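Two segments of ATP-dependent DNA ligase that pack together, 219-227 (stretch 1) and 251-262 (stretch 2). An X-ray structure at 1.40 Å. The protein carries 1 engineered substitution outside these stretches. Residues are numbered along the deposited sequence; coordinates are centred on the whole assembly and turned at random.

Stretch 1, residues 219-227: GGLQFAGRV
Stretch 2 251-262: SPFDVPLPARDA

Stretch 1 is a strand from Gly220 to Val227; stretch 2 is a loop that leads into a helix beginning at Ala259. Together they bury 581 Å², and a single beta bridge, Leu221 with Phe253 (CA-CA 4.4 Å), sets the register.

Ser251 (chi1 t) lies out of reach of the strand, but its OG accepts from Phe253 N at 3.2 Å. Pro252 (phi/psi -88/1) offers its carbonyl: Leu221 N donates to Pro252 O at 2.9 Å and 165°. An ideal CB on Gly220 (130/-168) would lie 2.7 Å from that same oxygen, a clash, and its backbone angles independently call for glycine. Phe253 (-84/152; chi1 m, chi2 -81°) is buried; its CD1 lies 3.8 Å from CB of Leu221 (-71/133; m, t), and its ring face receives the edge of Phe223, with centroids 5.6 Å apart and planes at 84°.

Asp254 (-75/-15; chi1 p) closes the bridge: its N donates to Leu221 O at 2.8 Å and 160°. Water 2 donates to Asp254 OD1 (2.6 Å) and accepts from Phe223 N (2.8 Å), so the carboxylate reaches the next part of the strand through solvent.

Beyond Val255 and Pro256, which make no contact, Leu257 (-61/145; m, t) places CD2 3.6 Å from the centroid of the Phe223 ring, 15° off its normal, a CH-pi contact. Phe223 (-57/128; chi1 t, chi2 -134°) begins sideways, but its end comes nearer, suiting a flat ring to both partners.

Pro258 is the N-cap residue; its O accepts from Ala262 N at 3.0 Å. In the helix, Asp261 (-79/-24; chi1 m) sets OD2 4.0 Å from Arg226 NH2, well out of the guanidinium plane, so only charge attraction applies directly. Water 4 links them, accepting from Arg226 NH2 (2.5 Å) and donating to Asp261 OD2 (2.8 Å). Arg226 (-91/135) reaches there with rotamer t, t, m and chi4 -78°.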

ATOM      1  N   GLY A 219      11.698 -26.220  13.134  1.00 36.78           N
ATOM      2  CA  GLY A 219      13.021 -25.897  13.612  1.00 27.46           C
ATOM      3  C   GLY A 219      13.398 -24.435  13.539  1.00 27.30           C
ATOM      4  O   GLY A 219      14.498 -24.084  13.981  1.00 25.78           O
ATOM      5  N   GLY A 220      12.538 -23.574  12.991  1.00 20.39           N
ATOM      6  CA  GLY A 220      12.772 -22.144  13.068  1.00 19.37           C
ATOM      7  C   GLY A 220      12.655 -21.463  11.720  1.00 17.25           C
ATOM      8  O   GLY A 220      12.132 -22.018  10.749  1.00 18.60           O
ATOM      9  N   LEU A 221      13.105 -20.208  11.664  1.00 15.87           N
ATOM     10  CA  LEU A 221      13.068 -19.460  10.415  1.00 13.97           C
ATOM     11  C   LEU A 221      14.099 -19.999   9.436  1.00 17.45           C
ATOM     12  O   LEU A 221      15.259 -20.231   9.799  1.00 16.46           O
ATOM     13  CB  LEU A 221      13.357 -17.975  10.663  1.00 14.28           C
ATOM     14  CG  LEU A 221      12.331 -17.141  11.426  1.00 14.94           C
ATOM     15  CD1 LEU A 221      12.807 -15.689  11.487  1.00 16.13           C
ATOM     16  CD2 LEU A 221      10.968 -17.235  10.776  1.00 15.84           C
ATOM     17  N   GLN A 222      13.672 -20.207   8.195  1.00 17.04           N
ATOM     18  CA  GLN A 222      14.578 -20.586   7.117  1.00 17.97           C
ATOM     19  C   GLN A 222      15.078 -19.290   6.492  1.00 17.80           C
ATOM     20  O   GLN A 222      14.302 -18.543   5.889  1.00 16.22           O
ATOM     21  CB  GLN A 222      13.842 -21.467   6.115  1.00 18.58           C
ATOM     22  CG  GLN A 222      13.196 -22.674   6.786  1.00 32.38           C
ATOM     23  CD  GLN A 222      12.261 -23.432   5.871  1.00 43.72           C
ATOM     24  OE1 GLN A 222      12.687 -24.313   5.127  1.00 49.78           O
ATOM     25  NE2 GLN A 222      10.976 -23.100   5.928  1.00 47.45           N
ATOM     26  N   PHE A 223      16.365 -19.009   6.671  1.00 17.14           N
ATOM     27  CA  PHE A 223      16.943 -17.739   6.248  1.00 15.40           C
ATOM     28  C   PHE A 223      16.715 -17.515   4.756  1.00 17.40           C
ATOM     29  O   PHE A 223      16.998 -18.388   3.924  1.00 19.09           O
ATOM     30  CB  PHE A 223      18.436 -17.771   6.582  1.00 15.27           C
ATOM     31  CG  PHE A 223      19.184 -16.523   6.227  1.00 15.73           C
ATOM     32  CD1 PHE A 223      20.406 -16.606   5.573  1.00 18.63           C
ATOM     33  CD2 PHE A 223      18.701 -15.278   6.578  1.00 17.53           C
ATOM     34  CE1 PHE A 223      21.120 -15.467   5.259  1.00 18.32           C
ATOM     35  CE2 PHE A 223      19.410 -14.135   6.266  1.00 19.03           C
ATOM     36  CZ  PHE A 223      20.623 -14.230   5.596  1.00 20.19           C
ATOM     37  N   ALA A 224      16.172 -16.349   4.422  1.00 16.43           N
ATOM     38  CA  ALA A 224      15.832 -16.005   3.052  1.00 17.25           C
ATOM     39  C   ALA A 224      16.678 -14.867   2.499  1.00 19.96           C
ATOM     40  O   ALA A 224      16.480 -14.461   1.345  1.00 20.27           O
ATOM     41  CB  ALA A 224      14.348 -15.625   2.971  1.00 16.75           C
ATOM     42  N   GLY A 225      17.603 -14.340   3.281  1.00 18.88           N
ATOM     43  CA  GLY A 225      18.523 -13.326   2.811  1.00 18.62           C
ATOM     44  C   GLY A 225      18.423 -12.040   3.608  1.00 18.84           C
ATOM     45  O   GLY A 225      17.552 -11.849   4.456  1.00 18.04           O
ATOM     46  N   ARG A 226      19.371 -11.166   3.322  1.00 23.45           N
ATOM     47  CA  ARG A 226      19.361  -9.823   3.861  1.00 19.08           C
ATOM     48  C   ARG A 226      18.617  -8.916   2.896  1.00 24.15           C
ATOM     49  O   ARG A 226      18.819  -8.987   1.680  1.00 28.17           O
ATOM     50  CB  ARG A 226      20.796  -9.327   4.016  1.00 21.69           C
ATOM     51  CG  ARG A 226      20.886  -7.878   4.417  1.00 24.77           C
ATOM     52  CD  ARG A 226      22.288  -7.324   4.234  1.00 32.05           C
ATOM     53  NE  ARG A 226      23.288  -8.246   4.754  1.00 28.11           N
ATOM     54  CZ  ARG A 226      23.566  -8.392   6.043  1.00 46.38           C
ATOM     55  NH1 ARG A 226      22.931  -7.669   6.955  1.00 48.02           N
ATOM     56  NH2 ARG A 226      24.489  -9.266   6.422  1.00 51.09           N
ATOM     57  N   VAL A 227      17.742  -8.078   3.441  1.00 20.04           N
ATOM     58  CA  VAL A 227      17.028  -7.068   2.666  1.00 23.30           C
ATOM     59  C   VAL A 227      17.460  -5.701   3.166  1.00 22.75           C
ATOM     60  O   VAL A 227      17.322  -5.392   4.355  1.00 22.04           O
ATOM     61  CB  VAL A 227      15.494  -7.241   2.702  1.00 20.62           C
ATOM     62  CG1 VAL A 227      14.912  -7.064   4.096  1.00 25.09           C
ATOM     63  CG2 VAL A 227      14.825  -6.288   1.703  1.00 24.63           C
ATOM     64  N   SER A 251      19.074 -16.770  18.480  1.00 19.47           N
ATOM     65  CA  SER A 251      18.779 -16.713  17.063  1.00 17.31           C
ATOM     66  C   SER A 251      17.501 -17.498  16.776  1.00 18.91           C
ATOM     67  O   SER A 251      17.320 -18.605  17.299  1.00 17.91           O
ATOM     68  CB  SER A 251      19.920 -17.331  16.261  1.00 16.40           C
ATOM     69  OG  SER A 251      19.522 -17.450  14.905  1.00 18.30           O
ATOM     70  N   PRO A 252      16.599 -16.956  15.964  1.00 15.24           N
ATOM     71  CA  PRO A 252      15.386 -17.689  15.587  1.00 14.93           C
ATOM     72  C   PRO A 252      15.541 -18.566  14.356  1.00 15.44           C
ATOM     73  O   PRO A 252      14.574 -19.228  13.960  1.00 17.15           O
ATOM     74  CB  PRO A 252      14.402 -16.549  15.301  1.00 15.56           C
ATOM     75  CG  PRO A 252      15.273 -15.474  14.715  1.00 14.40           C
ATOM     76  CD  PRO A 252      16.563 -15.548  15.502  1.00 15.10           C
ATOM     77  N   PHE A 253      16.723 -18.602  13.757  1.00 15.46           N
ATOM     78  CA  PHE A 253      16.917 -19.311  12.501  1.00 14.05           C
ATOM     79  C   PHE A 253      17.183 -20.792  12.738  1.00 14.97           C
ATOM     80  O   PHE A 253      17.702 -21.187  13.781  1.00 16.62           O
ATOM     81  CB  PHE A 253      18.060 -18.667  11.720  1.00 14.66           C
ATOM     82  CG  PHE A 253      17.739 -17.276  11.270  1.00 13.27           C
ATOM     83  CD1 PHE A 253      16.970 -17.073  10.143  1.00 14.15           C
ATOM     84  CD2 PHE A 253      18.179 -16.173  12.002  1.00 15.67           C
ATOM     85  CE1 PHE A 253      16.635 -15.792   9.735  1.00 13.45           C
ATOM     86  CE2 PHE A 253      17.840 -14.878  11.600  1.00 14.92           C
ATOM     87  CZ  PHE A 253      17.089 -14.694  10.461  1.00 15.27           C
ATOM     88  N   ASP A 254      16.799 -21.610  11.752  1.00 15.81           N
ATOM     89  CA  ASP A 254      16.941 -23.059  11.871  1.00 15.15           C
ATOM     90  C   ASP A 254      18.374 -23.558  11.716  1.00 16.01           C
ATOM     91  O   ASP A 254      18.645 -24.711  12.053  1.00 20.00           O
ATOM     92  CB  ASP A 254      15.974 -23.805  10.928  1.00 16.94           C
ATOM     93  CG  ASP A 254      16.355 -23.712   9.464  1.00 19.57           C
ATOM     94  OD1 ASP A 254      17.195 -22.875   9.085  1.00 22.20           O
ATOM     95  OD2 ASP A 254      15.793 -24.499   8.672  1.00 28.13           O
ATOM     96  N   VAL A 255      19.275 -22.730  11.203  1.00 15.58           N
ATOM     97  CA  VAL A 255      20.702 -23.013  11.076  1.00 16.40           C
ATOM     98  C   VAL A 255      21.392 -21.732  11.530  1.00 17.72           C
ATOM     99  O   VAL A 255      20.944 -20.647  11.132  1.00 15.48           O
ATOM    100  CB  VAL A 255      21.052 -23.333   9.612  1.00 17.93           C
ATOM    101  CG1 VAL A 255      22.544 -23.308   9.409  1.00 17.58           C
ATOM    102  CG2 VAL A 255      20.498 -24.711   9.215  1.00 17.88           C
ATOM    103  N   PRO A 256      22.433 -21.783  12.362  1.00 15.99           N
ATOM    104  CA  PRO A 256      23.113 -20.538  12.759  1.00 16.23           C
ATOM    105  C   PRO A 256      23.596 -19.796  11.526  1.00 15.18           C
ATOM    106  O   PRO A 256      24.205 -20.389  10.628  1.00 18.03           O
ATOM    107  CB  PRO A 256      24.280 -21.024  13.628  1.00 17.49           C
ATOM    108  CG  PRO A 256      23.887 -22.429  14.071  1.00 19.44           C
ATOM    109  CD  PRO A 256      23.083 -22.983  12.922  1.00 16.35           C
ATOM    110  N   LEU A 257      23.317 -18.495  11.485  1.00 14.71           N
ATOM    111  CA  LEU A 257      23.571 -17.720  10.278  1.00 14.44           C
ATOM    112  C   LEU A 257      25.061 -17.751   9.935  1.00 14.83           C
ATOM    113  O   LEU A 257      25.907 -17.729  10.830  1.00 15.92           O
ATOM    114  CB  LEU A 257      23.166 -16.260  10.488  1.00 14.88           C
ATOM    115  CG  LEU A 257      21.683 -15.894  10.498  1.00 14.96           C
ATOM    116  CD1 LEU A 257      21.523 -14.395  10.762  1.00 15.79           C
ATOM    117  CD2 LEU A 257      21.002 -16.239   9.190  1.00 17.45           C
ATOM    118  N   PRO A 258      25.410 -17.769   8.651  1.00 17.23           N
ATOM    119  CA  PRO A 258      26.826 -17.671   8.280  1.00 17.06           C
ATOM    120  C   PRO A 258      27.425 -16.345   8.727  1.00 16.49           C
ATOM    121  O   PRO A 258      26.725 -15.348   8.916  1.00 16.65           O
ATOM    122  CB  PRO A 258      26.819 -17.806   6.748  1.00 25.54           C
ATOM    123  CG  PRO A 258      25.441 -17.726   6.316  1.00 22.33           C
ATOM    124  CD  PRO A 258      24.528 -17.952   7.493  1.00 20.14           C
ATOM    125  N   ALA A 259      28.752 -16.355   8.876  1.00 20.69           N
ATOM    126  CA  ALA A 259      29.475 -15.239   9.485  1.00 24.50           C
ATOM    127  C   ALA A 259      29.111 -13.896   8.861  1.00 26.63           C
ATOM    128  O   ALA A 259      28.833 -12.927   9.576  1.00 24.86           O
ATOM    129  CB  ALA A 259      30.979 -15.485   9.358  1.00 24.52           C
ATOM    130  N   ARG A 260      29.114 -13.815   7.528  1.00 25.26           N
ATOM    131  CA  ARG A 260      28.884 -12.530   6.870  1.00 28.47           C
ATOM    132  C   ARG A 260      27.489 -12.003   7.156  1.00 29.51           C
ATOM    133  O   ARG A 260      27.292 -10.786   7.269  1.00 32.81           O
ATOM    134  CB  ARG A 260      29.091 -12.660   5.362  1.00 30.07           C
ATOM    135  N   ASP A 261      26.508 -12.897   7.268  1.00 21.45           N
ATOM    136  CA  ASP A 261      25.140 -12.474   7.550  1.00 19.90           C
ATOM    137  C   ASP A 261      24.915 -12.160   9.022  1.00 21.87           C
ATOM    138  O   ASP A 261      24.005 -11.383   9.343  1.00 23.18           O
ATOM    139  CB  ASP A 261      24.148 -13.545   7.086  1.00 23.00           C
ATOM    140  CG  ASP A 261      24.192 -13.766   5.586  1.00 29.81           C
ATOM    141  OD1 ASP A 261      24.680 -14.834   5.159  1.00 28.05           O
ATOM    142  OD2 ASP A 261      23.751 -12.868   4.833  1.00 29.43           O
ATOM    143  N   ALA A 262      25.718 -12.737   9.915  1.00 19.84           N
ATOM    144  CA  ALA A 262      25.587 -12.543  11.353  1.00 20.83           C
ATOM    145  C   ALA A 262      26.370 -11.343  11.870  1.00 23.17           C
ATOM    146  O   ALA A 262      26.185 -10.957  13.031  1.00 21.80           O
ATOM    147  CB  ALA A 262      26.056 -13.798  12.100  1.00 22.59           C
TER
HETATM  148  O   HOH W   1      16.699 -26.385  13.181  1.00 39.78           O
HETATM  149  O   HOH W   2      18.098 -20.869   7.766  1.00 29.63           O
HETATM  150  O   HOH W   3      24.092  -8.685   9.711  1.00 30.79           O
HETATM  151  O   HOH W   4      25.252 -10.562   4.364  1.00 37.12           O